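Local atomic coordinates of glutathione S-transferase (PDB entry 3AY8), a protein that probably catalyses the conjugation of glutathione to electrophilic compounds, as cytosolic glutathione transferases do, and forms a homodimer. Residues Ile71-Ala76 and Pro156-Thr161; Ala18-Arg23 and Ile163-Ser168; Trp175-Ser178 and Asn182-Arg185; Ala113-Ile118 and Asp208-Asn213; Ile170-Trp175 and Asp201-Phe206. One frame throughout, in Å; residues are numbered along the deposited sequence.

In the fold
Helix 158-173 takes part in contacts 1, 2 and 5. Its first turn meets helix 68-79 in contact 1, its middle meets helix 13-25 in contact 2, and its end packs on helix 196-213 in contact 5. Contacts 1 and 2, with centres about 9 Å apart, join the thioredoxin-like N-terminal domain to the helical C-terminal domain; the other three lie within the latter. Contacts 4 and 5 are about 10 Å apart between centres and touch through Cys115 and Phe206, whereas the centres of contacts 1 and 4 are about 27 Å apart, on opposite sides of the chain's centre. Contact 3 shares Trp175 with the first segment of contact 5. In cytosolic glutathione transferases the active site occupies the cleft between the two domains.

Contact 1 (Ile71-Ala76 and Pro156-Thr161); sequences IACYLA and PTIADT
Ile158, the first residue of helix 158-173, reaches across the domain interface to Ala72, Cys73 and Ala76 of helix 68-79. It follows Thr157, the N-cap of a capping box, a motif well known at the start of this core helix in cytosolic glutathione transferases. The CB of Ile158 faces helix 68-79, and from it the side chain forks. CG2 takes the branch toward Ala76, whose CB lies 4.3 Å from it in a loose apolar contact. CG1 stands between the backbone N and the carbonyl carbon (chi1 63°), and the extended second torsion carries the longer arm straight out to the opposite helix. At its tip, CD1 sits 3.6 Å from Cys73 SG and 3.8 Å from Ala72 CB. The same methyl also comes down on the backbone between those residues, 3.7 Å from Ala72 C. Leu100 of helix 90-120 touches both Ile158 and Cys73, while Ala21 of helix 13-25 packs on Ala72, so the methyl is buried where several helices meet. The capping box fixes the turn from which this side chain springs. Thr157 OG1 accepts a bond from Ala159 N, 3.3 Å away, and Asp160 turns back to complete the box: its OD2 receives Thr157 N at 2.8 Å through the anti lone pair, the one away from OD1.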
# COMPACT_ATOMS: atom_id res chain seq x y z
N ILE A 71 -3.95 6.48 -9.04
CA ILE A 71 -4.96 7.26 -9.76
C ILE A 71 -5.27 8.57 -9.04
O ILE A 71 -5.22 9.64 -9.65
CB ILE A 71 -6.26 6.42 -9.98
CG1 ILE A 71 -5.98 5.30 -10.98
CG2 ILE A 71 -7.43 7.30 -10.43
CD1 ILE A 71 -6.93 4.09 -10.84
N ALA A 72 -5.55 8.49 -7.74
CA ALA A 72 -5.85 9.68 -6.94
C ALA A 72 -4.74 10.75 -7.01
O ALA A 72 -5.03 11.94 -7.20
CB ALA A 72 -6.13 9.29 -5.49
N CYS A 73 -3.48 10.32 -6.87
CA CYS A 73 -2.34 11.24 -6.93
C CYS A 73 -2.14 11.80 -8.34
O CYS A 73 -1.78 12.96 -8.51
CB CYS A 73 -1.05 10.53 -6.47
SG CYS A 73 -1.06 10.01 -4.73
N TYR A 74 -2.35 10.96 -9.34
CA TYR A 74 -2.21 11.37 -10.74
C TYR A 74 -3.27 12.41 -11.12
O TYR A 74 -2.95 13.46 -11.69
CB TYR A 74 -2.30 10.15 -11.65
CG TYR A 74 -2.38 10.53 -13.12
CD1 TYR A 74 -1.23 10.96 -13.80
CD2 TYR A 74 -3.58 10.48 -13.81
CE1 TYR A 74 -1.30 11.33 -15.13
CE2 TYR A 74 -3.65 10.84 -15.15
CZ TYR A 74 -2.51 11.26 -15.80
OH TYR A 74 -2.55 11.62 -17.13
N LEU A 75 -4.53 12.11 -10.79
CA LEU A 75 -5.64 13.05 -10.99
C LEU A 75 -5.44 14.38 -10.26
O LEU A 75 -5.69 15.45 -10.82
CB LEU A 75 -6.97 12.42 -10.57
CG LEU A 75 -7.48 11.23 -11.39
CD1 LEU A 75 -8.82 10.75 -10.84
CD2 LEU A 75 -7.63 11.62 -12.85
N ALA A 76 -4.99 14.31 -9.00
CA ALA A 76 -4.79 15.53 -8.22
C ALA A 76 -3.72 16.45 -8.84
O ALA A 76 -3.95 17.66 -8.98
CB ALA A 76 -4.46 15.21 -6.79
N PRO A 156 -9.14 18.65 4.17
CA PRO A 156 -9.25 17.31 3.57
C PRO A 156 -8.27 17.12 2.41
O PRO A 156 -7.90 18.08 1.74
CB PRO A 156 -10.71 17.24 3.09
CG PRO A 156 -11.18 18.66 3.00
CD PRO A 156 -10.35 19.47 3.96
N THR A 157 -7.80 15.89 2.22
CA THR A 157 -6.85 15.58 1.14
C THR A 157 -7.32 14.29 0.49
O THR A 157 -8.30 13.69 0.96
CB THR A 157 -5.41 15.42 1.67
OG1 THR A 157 -5.36 14.35 2.63
CG2 THR A 157 -4.90 16.72 2.34
N ILE A 158 -6.65 13.87 -0.58
CA ILE A 158 -6.93 12.55 -1.15
C ILE A 158 -6.67 11.40 -0.17
O ILE A 158 -7.16 10.30 -0.39
CB ILE A 158 -6.19 12.29 -2.51
CG1 ILE A 158 -4.67 12.28 -2.34
CG2 ILE A 158 -6.65 13.28 -3.59
CD1 ILE A 158 -3.94 11.82 -3.61
N ALA A 159 -5.90 11.63 0.89
CA ALA A 159 -5.76 10.60 1.94
C ALA A 159 -7.13 10.36 2.62
O ALA A 159 -7.49 9.22 2.94
CB ALA A 159 -4.71 11.00 2.95
N ASP A 160 -7.92 11.41 2.79
CA ASP A 160 -9.28 11.25 3.35
C ASP A 160 -10.23 10.53 2.42
O ASP A 160 -11.01 9.71 2.87
CB ASP A 160 -9.88 12.59 3.76
CG ASP A 160 -9.04 13.31 4.79
OD1 ASP A 160 -9.14 12.94 5.99
OD2 ASP A 160 -8.30 14.23 4.40
N THR A 161 -10.19 10.82 1.12
CA THR A 161 -11.07 10.11 0.18
C THR A 161 -10.79 8.60 0.16
O THR A 161 -11.72 7.80 0.19
CB THR A 161 -11.07 10.74 -1.22
OG1 THR A 161 -9.73 10.98 -1.65
CG2 THR A 161 -11.83 12.09 -1.20

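Contact 2 (Ala18-Arg23 and Ile163-Ser168); sequences ALLAAR and IYASMS
Leu20 CD1 makes the closest approach between helix segments 18-23 and 163-168, 3.7 Å from Tyr164 CD2 and 4.1 Å from Ala165 CB. The leucine and tyrosine side chains cross at about a right angle, and the methyl reaches the ring obliquely. Tyr164 has its ring anti to the backbone N (chi1 173°), which swings it to one side of Ala165 and lets the two residues receive the methyl together. Around this first shell, Asn199 of helix 196-213 touches both Leu20 and Tyr164, while Ile187 and Cys190 of helix 181-190 pack on the tyrosine. The phenol is anchored at its far end, where Tyr164 OH is hydrogen-bonded to Glu200 OE2. The carbonyl of Ala165 also accepts from Arg16 NH2, a polar tie back to helix 13-25. Between the two segments themselves the contact of the N-terminal and C-terminal domains is apolar. Such a contact has little directionality of its own, and the position of the ring beside the methyl is probably fixed by the hydrogen bond to Glu200 and by the packing of Ile187, Cys190 and Asn199.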
# COMPACT_ATOMS: atom_id res chain seq x y z
N ALA A 18 -10.92 5.92 -5.66
CA ALA A 18 -10.49 6.59 -6.89
C ALA A 18 -11.57 7.57 -7.39
O ALA A 18 -11.24 8.70 -7.78
CB ALA A 18 -10.16 5.56 -7.97
N LEU A 19 -12.84 7.15 -7.37
CA LEU A 19 -13.93 8.04 -7.81
C LEU A 19 -14.10 9.23 -6.87
O LEU A 19 -14.26 10.38 -7.31
CB LEU A 19 -15.25 7.26 -8.01
CG LEU A 19 -16.46 8.07 -8.49
CD1 LEU A 19 -16.21 8.82 -9.79
CD2 LEU A 19 -17.72 7.19 -8.61
N LEU A 20 -14.04 8.97 -5.56
CA LEU A 20 -14.11 10.04 -4.58
C LEU A 20 -13.04 11.11 -4.82
O LEU A 20 -13.30 12.30 -4.61
CB LEU A 20 -13.98 9.48 -3.16
CG LEU A 20 -15.25 8.94 -2.47
CD1 LEU A 20 -14.86 8.11 -1.25
CD2 LEU A 20 -16.21 10.07 -2.06
N ALA A 21 -11.84 10.69 -5.22
CA ALA A 21 -10.76 11.64 -5.53
C ALA A 21 -11.15 12.48 -6.75
O ALA A 21 -10.96 13.70 -6.75
CB ALA A 21 -9.45 10.91 -5.79
N ALA A 22 -11.66 11.83 -7.79
CA ALA A 22 -12.15 12.55 -8.98
C ALA A 22 -13.25 13.57 -8.59
O ALA A 22 -13.20 14.71 -9.04
CB ALA A 22 -12.66 11.57 -10.04
N ARG A 23 -14.18 13.17 -7.73
CA ARG A 23 -15.23 14.10 -7.24
C ARG A 23 -14.62 15.27 -6.47
O ARG A 23 -15.04 16.41 -6.66
CB ARG A 23 -16.28 13.40 -6.36
CG ARG A 23 -16.97 12.17 -6.98
CD ARG A 23 -17.47 12.43 -8.40
NE ARG A 23 -18.48 11.48 -8.86
CZ ARG A 23 -18.99 11.49 -10.09
NH1 ARG A 23 -18.56 12.37 -10.98
NH2 ARG A 23 -19.92 10.62 -10.43
N ILE A 163 -9.15 6.71 2.59
CA ILE A 163 -9.42 6.12 3.90
C ILE A 163 -10.93 6.12 4.20
O ILE A 163 -11.44 5.18 4.79
CB ILE A 163 -8.56 6.81 5.01
CG1 ILE A 163 -7.07 6.53 4.73
CG2 ILE A 163 -8.93 6.29 6.39
CD1 ILE A 163 -6.08 7.22 5.72
N TYR A 164 -11.65 7.14 3.74
CA TYR A 164 -13.11 7.14 3.82
C TYR A 164 -13.73 5.97 3.02
O TYR A 164 -14.63 5.28 3.51
CB TYR A 164 -13.68 8.51 3.41
CG TYR A 164 -15.18 8.58 3.29
CD1 TYR A 164 -16.02 8.02 4.27
CD2 TYR A 164 -15.78 9.23 2.20
CE1 TYR A 164 -17.40 8.08 4.16
CE2 TYR A 164 -17.17 9.31 2.08
CZ TYR A 164 -17.97 8.72 3.07
OH TYR A 164 -19.34 8.80 2.98
N ALA A 165 -13.22 5.72 1.81
CA ALA A 165 -13.71 4.59 1.01
C ALA A 165 -13.52 3.26 1.75
O ALA A 165 -14.41 2.39 1.76
CB ALA A 165 -13.04 4.56 -0.37
N SER A 166 -12.35 3.12 2.38
CA SER A 166 -12.06 1.93 3.17
C SER A 166 -12.98 1.81 4.41
O SER A 166 -13.66 0.79 4.59
CB SER A 166 -10.59 1.93 3.61
OG SER A 166 -9.72 1.73 2.50
N MET A 167 -12.99 2.86 5.23
CA MET A 167 -13.77 2.89 6.48
C MET A 167 -15.28 2.71 6.24
O MET A 167 -15.94 2.01 6.99
CB MET A 167 -13.53 4.19 7.26
CG MET A 167 -12.22 4.23 8.01
SD MET A 167 -11.98 2.80 9.10
CE MET A 167 -13.45 2.83 10.15
N SER A 168 -15.81 3.35 5.21
CA SER A 168 -17.23 3.20 4.89
C SER A 168 -17.58 1.75 4.54
O SER A 168 -18.69 1.28 4.84
CB SER A 168 -17.66 4.17 3.78
OG SER A 168 -16.97 3.92 2.56

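Contact 3 (Trp175-Ser178 and Asn182-Arg185)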
# COMPACT_ATOMS: atom_id res chain seq x y z
N TRP A 175 -19.31 -2.41 12.17
CA TRP A 175 -18.14 -2.46 13.03
C TRP A 175 -18.40 -1.51 14.18
O TRP A 175 -18.94 -0.42 13.98
CB TRP A 175 -16.87 -2.07 12.27
CG TRP A 175 -15.65 -2.68 12.87
CD1 TRP A 175 -14.77 -2.09 13.73
CD2 TRP A 175 -15.17 -4.03 12.68
NE1 TRP A 175 -13.77 -2.97 14.07
CE2 TRP A 175 -14.00 -4.17 13.45
CE3 TRP A 175 -15.63 -5.12 11.92
CZ2 TRP A 175 -13.26 -5.37 13.48
CZ3 TRP A 175 -14.90 -6.31 11.96
CH2 TRP A 175 -13.73 -6.42 12.73
N ASP A 176 -18.01 -1.94 15.37
CA ASP A 176 -18.12 -1.14 16.60
C ASP A 176 -16.85 -0.29 16.71
O ASP A 176 -15.77 -0.80 16.99
CB ASP A 176 -18.30 -2.09 17.81
CG ASP A 176 -18.19 -1.39 19.17
OD1 ASP A 176 -18.29 -0.14 19.24
OD2 ASP A 176 -18.00 -2.11 20.20
N ILE A 177 -17.00 1.02 16.47
CA ILE A 177 -15.90 1.98 16.62
C ILE A 177 -16.12 2.93 17.82
O ILE A 177 -15.52 4.01 17.89
CB ILE A 177 -15.65 2.79 15.29
CG1 ILE A 177 -16.88 3.62 14.90
CG2 ILE A 177 -15.19 1.87 14.14
CD1 ILE A 177 -16.59 4.72 13.90
N SER A 178 -16.95 2.52 18.78
CA SER A 178 -17.20 3.32 20.00
C SER A 178 -15.90 3.64 20.74
O SER A 178 -15.79 4.68 21.38
CB SER A 178 -18.19 2.61 20.94
OG SER A 178 -17.66 1.38 21.40
N ASN A 182 -12.44 9.80 17.65
CA ASN A 182 -11.90 10.64 16.56
C ASN A 182 -12.32 10.18 15.16
O ASN A 182 -12.59 11.01 14.30
CB ASN A 182 -10.38 10.79 16.66
CG ASN A 182 -9.94 11.44 17.98
OD1 ASN A 182 -10.62 12.33 18.51
ND2 ASN A 182 -8.82 10.99 18.52
N ILE A 183 -12.37 8.86 14.95
CA ILE A 183 -12.95 8.28 13.73
C ILE A 183 -14.44 8.62 13.62
O ILE A 183 -14.93 8.96 12.54
CB ILE A 183 -12.74 6.73 13.63
CG1 ILE A 183 -11.25 6.36 13.73
CG2 ILE A 183 -13.34 6.19 12.30
CD1 ILE A 183 -10.95 4.86 13.67
N GLN A 184 -15.16 8.50 14.74
CA GLN A 184 -16.60 8.85 14.76
C GLN A 184 -16.84 10.29 14.31
O GLN A 184 -17.73 10.55 13.52
CB GLN A 184 -17.21 8.62 16.15
CG GLN A 184 -17.28 7.16 16.55
CD GLN A 184 -17.90 6.96 17.91
OE1 GLN A 184 -17.41 7.49 18.91
NE2 GLN A 184 -18.96 6.17 17.97
N ARG A 185 -16.01 11.21 14.79
CA ARG A 185 -16.09 12.62 14.40
C ARG A 185 -15.78 12.78 12.90
O ARG A 185 -16.51 13.46 12.15
CB ARG A 185 -15.08 13.44 15.21
CG ARG A 185 -15.01 14.94 14.81
CD ARG A 185 -13.71 15.60 15.27
NE ARG A 185 -12.59 15.30 14.37
CZ ARG A 185 -11.42 14.79 14.74
NH1 ARG A 185 -11.18 14.49 16.02
NH2 ARG A 185 -10.47 14.57 13.83
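The loop between helices 158-173 and 181-190 folds back on the second of these through Ile177, which rests against Ile183 and Gln184, all within the helical C-terminal domain. CG1 of Ile177 lies between its own backbone N and carbonyl carbon (chi1 61°), a setting that turns the ethyl arm toward the helix. Its CD1 then drops between the two neighbours, 3.7 Å from Gln184 CG and 3.9 Å from Ile183 CG2. The isoleucine and glutamine side chains run alongside each other in opposite directions, so that the CG methylene of the glutamine, not its amide, lies against the ethyl arm. Beyond CG the glutamine stays extended, and its amide passes over the backbone of the loop: CD comes to 3.8 Å from Ile177 O, and NE2 to 3.9 Å from Ser178 CA. On the inner side, Leu171 packs on Ile177 and Met167 on Ile183, tying both ends of the contact to helix 158-173. Asp176 braces the loop locally, its OD1 accepting twice from Ser178. The serine N lies 3.0 Å from OD1 on the anti side, well out of the carboxylate plane, with an N-H...O angle of 158°. Ser178 OG donates to the same OD1 through the syn lone pair, at 2.7 Å. A carboxylate accepting the backbone N two residues on is the defining feature of an Asx turn.

Contact 4 (Ala113-Ile118 and Asp208-Asn213)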
# COMPACT_ATOMS: atom_id res chain seq x y z
N ALA A 113 -9.06 -8.97 4.56
CA ALA A 113 -8.78 -10.24 5.26
C ALA A 113 -10.03 -10.80 5.93
O ALA A 113 -10.22 -12.01 5.99
CB ALA A 113 -7.67 -10.06 6.28
N ILE A 114 -10.89 -9.91 6.41
CA ILE A 114 -12.18 -10.29 6.99
C ILE A 114 -13.24 -10.57 5.92
O ILE A 114 -13.87 -11.63 5.92
CB ILE A 114 -12.68 -9.20 7.96
CG1 ILE A 114 -11.78 -9.15 9.20
CG2 ILE A 114 -14.18 -9.41 8.36
CD1 ILE A 114 -11.78 -7.80 9.92
N CYS A 115 -13.41 -9.64 4.98
CA CYS A 115 -14.55 -9.68 4.07
C CYS A 115 -14.43 -10.61 2.86
O CYS A 115 -15.43 -11.21 2.45
CB CYS A 115 -14.95 -8.28 3.61
SG CYS A 115 -15.42 -7.21 4.98
N PHE A 116 -13.24 -10.72 2.28
CA PHE A 116 -13.04 -11.55 1.09
C PHE A 116 -13.39 -13.04 1.32
O PHE A 116 -14.05 -13.65 0.47
CB PHE A 116 -11.62 -11.40 0.56
CG PHE A 116 -11.35 -12.19 -0.70
CD1 PHE A 116 -11.47 -11.59 -1.95
CD2 PHE A 116 -10.96 -13.52 -0.63
CE1 PHE A 116 -11.22 -12.31 -3.12
CE2 PHE A 116 -10.71 -14.26 -1.79
CZ PHE A 116 -10.84 -13.65 -3.04
N PRO A 117 -12.92 -13.63 2.43
CA PRO A 117 -13.26 -15.04 2.62
C PRO A 117 -14.75 -15.27 2.90
O PRO A 117 -15.27 -16.35 2.60
CB PRO A 117 -12.42 -15.44 3.83
CG PRO A 117 -11.28 -14.47 3.82
CD PRO A 117 -11.91 -13.19 3.41
N ILE A 118 -15.40 -14.26 3.47
CA ILE A 118 -16.84 -14.31 3.76
C ILE A 118 -17.65 -14.20 2.46
O ILE A 118 -18.66 -14.89 2.30
CB ILE A 118 -17.27 -13.20 4.77
CG1 ILE A 118 -16.73 -13.51 6.17
CG2 ILE A 118 -18.79 -13.03 4.80
CD1 ILE A 118 -16.95 -12.39 7.18
N ASP A 208 -23.99 -5.14 2.54
CA ASP A 208 -25.09 -6.11 2.43
C ASP A 208 -24.60 -7.49 1.96
O ASP A 208 -25.01 -8.51 2.51
CB ASP A 208 -26.19 -5.59 1.50
CG ASP A 208 -26.96 -4.40 2.08
OD1 ASP A 208 -26.74 -4.03 3.25
OD2 ASP A 208 -27.79 -3.81 1.35
N ALA A 209 -23.73 -7.51 0.96
CA ALA A 209 -23.20 -8.77 0.44
C ALA A 209 -22.38 -9.54 1.49
O ALA A 209 -22.44 -10.78 1.55
CB ALA A 209 -22.41 -8.55 -0.84
N VAL A 210 -21.63 -8.82 2.32
CA VAL A 210 -20.90 -9.46 3.42
C VAL A 210 -21.85 -10.02 4.50
O VAL A 210 -21.74 -11.19 4.88
CB VAL A 210 -19.81 -8.53 4.05
CG1 VAL A 210 -19.04 -9.25 5.14
CG2 VAL A 210 -18.84 -8.01 2.96
N LYS A 211 -22.76 -9.17 4.98
CA LYS A 211 -23.71 -9.55 6.03
C LYS A 211 -24.48 -10.80 5.62
O LYS A 211 -24.65 -11.72 6.42
CB LYS A 211 -24.71 -8.42 6.29
CG LYS A 211 -24.16 -7.25 7.07
CD LYS A 211 -25.07 -6.05 6.88
CE LYS A 211 -24.87 -5.04 7.96
NZ LYS A 211 -25.32 -3.70 7.54
N LYS A 212 -24.90 -10.82 4.36
CA LYS A 212 -25.73 -11.88 3.81
C LYS A 212 -25.09 -13.25 4.09
O LYS A 212 -25.79 -14.22 4.33
CB LYS A 212 -25.94 -11.68 2.30
CG LYS A 212 -26.94 -12.65 1.67
CD LYS A 212 -27.30 -12.27 0.24
CE LYS A 212 -28.25 -13.31 -0.35
NZ LYS A 212 -28.96 -12.82 -1.57
N ASN A 213 -23.75 -13.31 4.08
CA ASN A 213 -23.05 -14.58 4.32
C ASN A 213 -22.63 -14.87 5.76
O ASN A 213 -22.14 -15.96 6.06
CB ASN A 213 -21.86 -14.71 3.38
CG ASN A 213 -22.28 -15.00 1.96
OD1 ASN A 213 -23.45 -15.29 1.70
ND2 ASN A 213 -21.33 -14.95 1.03
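Ile118 and Asn213 lie side by side, their side chains running in opposite senses, with the CG2 methyl of the isoleucine 3.8 Å from the asparagine CB. The amide thereby reaches the backbone beyond the isoleucine side chain. Asn213 ND2 donates to Ile118 O at 3.0 Å with an N-H...O angle of 156°, and the oxygen lies close to the plane of the amide. Asn213 holds its CG beside the backbone N and anti to the carbonyl carbon (chi1 -73°), the position from which the amide can meet this carbonyl. Ile118 belongs to the last turn of helix 90-120, a kinked part of the helix where Pro117 has no N-H to offer to the preceding turn, and the asparagine gives one carbonyl at this end a side-chain partner. Both helices are part of the all-helical C-terminal domain of the glutathione transferase fold, and their segments cross at 66° with axes 9.5 Å apart. One turn before Asn213, Val210 divides its two methyls between Ile118 and Cys115. CG1 meets Ile118 CG2 at 3.8 Å, and CG2 approaches Cys115 CB at 4.0 Å. The cysteine sulfur lies near both branches, with SG 4.1 Å from Val210 CG2. Ile118 CG2 also touches the backbone of the partner helix, 3.5 Å from Val210 O. Val173 of helix 158-173 packs on both Cys115 and Val210, while Leu119 covers the valine from the end of helix 90-120.

Contact 5 (Ile170-Trp175 and Asp201-Phe206)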
# COMPACT_ATOMS: atom_id res chain seq x y z
N ILE A 170 -16.12 -1.16 5.87
CA ILE A 170 -16.25 -1.99 7.06
C ILE A 170 -17.42 -1.50 7.94
O ILE A 170 -18.13 -2.31 8.53
CB ILE A 170 -14.92 -2.12 7.86
CG1 ILE A 170 -14.95 -3.33 8.81
CG2 ILE A 170 -14.57 -0.80 8.60
CD1 ILE A 170 -15.06 -4.72 8.12
N LEU A 171 -17.63 -0.18 8.00
CA LEU A 171 -18.75 0.37 8.76
C LEU A 171 -20.10 -0.12 8.20
O LEU A 171 -21.03 -0.33 8.98
CB LEU A 171 -18.70 1.91 8.83
CG LEU A 171 -17.60 2.53 9.69
CD1 LEU A 171 -17.58 4.06 9.57
CD2 LEU A 171 -17.72 2.10 11.16
N ALA A 172 -20.19 -0.33 6.89
CA ALA A 172 -21.43 -0.84 6.28
C ALA A 172 -21.64 -2.33 6.56
O ALA A 172 -22.78 -2.81 6.57
CB ALA A 172 -21.47 -0.56 4.79
N VAL A 173 -20.54 -3.06 6.76
CA VAL A 173 -20.60 -4.44 7.25
C VAL A 173 -21.13 -4.43 8.69
O VAL A 173 -21.88 -5.32 9.09
CB VAL A 173 -19.22 -5.16 7.18
CG1 VAL A 173 -19.29 -6.56 7.79
CG2 VAL A 173 -18.73 -5.26 5.73
N GLY A 174 -20.77 -3.40 9.45
CA GLY A 174 -21.11 -3.33 10.86
C GLY A 174 -19.84 -3.51 11.67
O GLY A 174 -19.33 -4.63 11.82
N TRP A 175 -19.31 -2.41 12.17
CA TRP A 175 -18.14 -2.46 13.03
C TRP A 175 -18.40 -1.51 14.18
O TRP A 175 -18.94 -0.42 13.98
CB TRP A 175 -16.87 -2.07 12.27
CG TRP A 175 -15.65 -2.68 12.87
CD1 TRP A 175 -14.77 -2.09 13.73
CD2 TRP A 175 -15.17 -4.03 12.68
NE1 TRP A 175 -13.77 -2.97 14.07
CE2 TRP A 175 -14.00 -4.17 13.45
CE3 TRP A 175 -15.63 -5.12 11.92
CZ2 TRP A 175 -13.26 -5.37 13.48
CZ3 TRP A 175 -14.90 -6.31 11.96
CH2 TRP A 175 -13.73 -6.42 12.73
N ASP A 201 -23.61 4.60 -1.04
CA ASP A 201 -24.47 3.62 -1.73
C ASP A 201 -23.70 2.37 -2.12
O ASP A 201 -24.19 1.25 -1.94
CB ASP A 201 -25.15 4.25 -2.96
CG ASP A 201 -26.27 5.19 -2.59
OD1 ASP A 201 -27.02 4.88 -1.63
OD2 ASP A 201 -26.42 6.24 -3.24
N GLY A 202 -22.50 2.55 -2.68
CA GLY A 202 -21.65 1.40 -3.04
C GLY A 202 -21.17 0.63 -1.81
O GLY A 202 -21.12 -0.61 -1.82
N ALA A 203 -20.80 1.36 -0.76
CA ALA A 203 -20.40 0.75 0.51
C ALA A 203 -21.53 -0.11 1.10
O ALA A 203 -21.29 -1.21 1.57
CB ALA A 203 -19.95 1.83 1.52
N ARG A 204 -22.76 0.40 1.03
CA ARG A 204 -23.93 -0.34 1.50
C ARG A 204 -24.14 -1.63 0.71
O ARG A 204 -24.49 -2.64 1.29
CB ARG A 204 -25.19 0.53 1.47
CG ARG A 204 -26.33 -0.03 2.36
CD ARG A 204 -27.27 1.08 2.85
NE ARG A 204 -27.64 1.94 1.73
CZ ARG A 204 -27.27 3.21 1.59
NH1 ARG A 204 -27.66 3.87 0.51
NH2 ARG A 204 -26.54 3.82 2.51
N THR A 205 -23.91 -1.59 -0.61
CA THR A 205 -23.99 -2.81 -1.41
C THR A 205 -22.92 -3.81 -0.95
O THR A 205 -23.20 -4.98 -0.79
CB THR A 205 -23.84 -2.53 -2.92
OG1 THR A 205 -24.74 -1.51 -3.32
CG2 THR A 205 -24.14 -3.77 -3.74
N PHE A 206 -21.69 -3.32 -0.74
CA PHE A 206 -20.59 -4.15 -0.22
C PHE A 206 -21.00 -4.74 1.13
O PHE A 206 -20.93 -5.96 1.33
CB PHE A 206 -19.29 -3.32 -0.07
CG PHE A 206 -18.16 -4.06 0.62
CD1 PHE A 206 -17.31 -4.91 -0.11
CD2 PHE A 206 -17.92 -3.89 1.99
CE1 PHE A 206 -16.24 -5.58 0.52
CE2 PHE A 206 -16.86 -4.56 2.63
CZ PHE A 206 -16.02 -5.41 1.90
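The backbones approach closely where the end of helix 158-173 meets helix 196-213, with Ala172 CA only 5.4 Å from Arg204 CA. The small side chain of Ala172 makes this possible. Its CB points toward the other helix and lies 3.3 Å from Ala203 O, so the methyl rests on a peptide group more than on another side chain. The two alanine methyls are looser neighbours, with Ala172 CB 4.3 Å from Ala203 CB. A second point of contact is made by Val173 and Phe206, whose side chains run at a slant to each other. The phenyl group stands anti to the backbone N (chi1 173°), which brings its end nearer to the valine than the direction of its CB would suggest. Val173 CG2 then meets the ring obliquely, 3.7 Å from Phe206 CE2. Cys115 of helix 90-120 touches both residues, and Val11 and Arg16 pack on Phe206 from the N-terminal part of the chain. Gly174 is the first residue to leave helical backbone angles, with phi 110°, while its N still reaches back to Ile170 O at 3.0 Å. On the exposed side Arg204 turns away from Ala172 and forms a salt bridge with Asp201 one turn earlier. Within these segments the contact is apolar, while Lys211, farther along helix 196-213, adds a hydrogen bond to Ala172 O; the closeness probably rests on the small Ala172 side chain fitting against the backbone of Ala203 and Arg204.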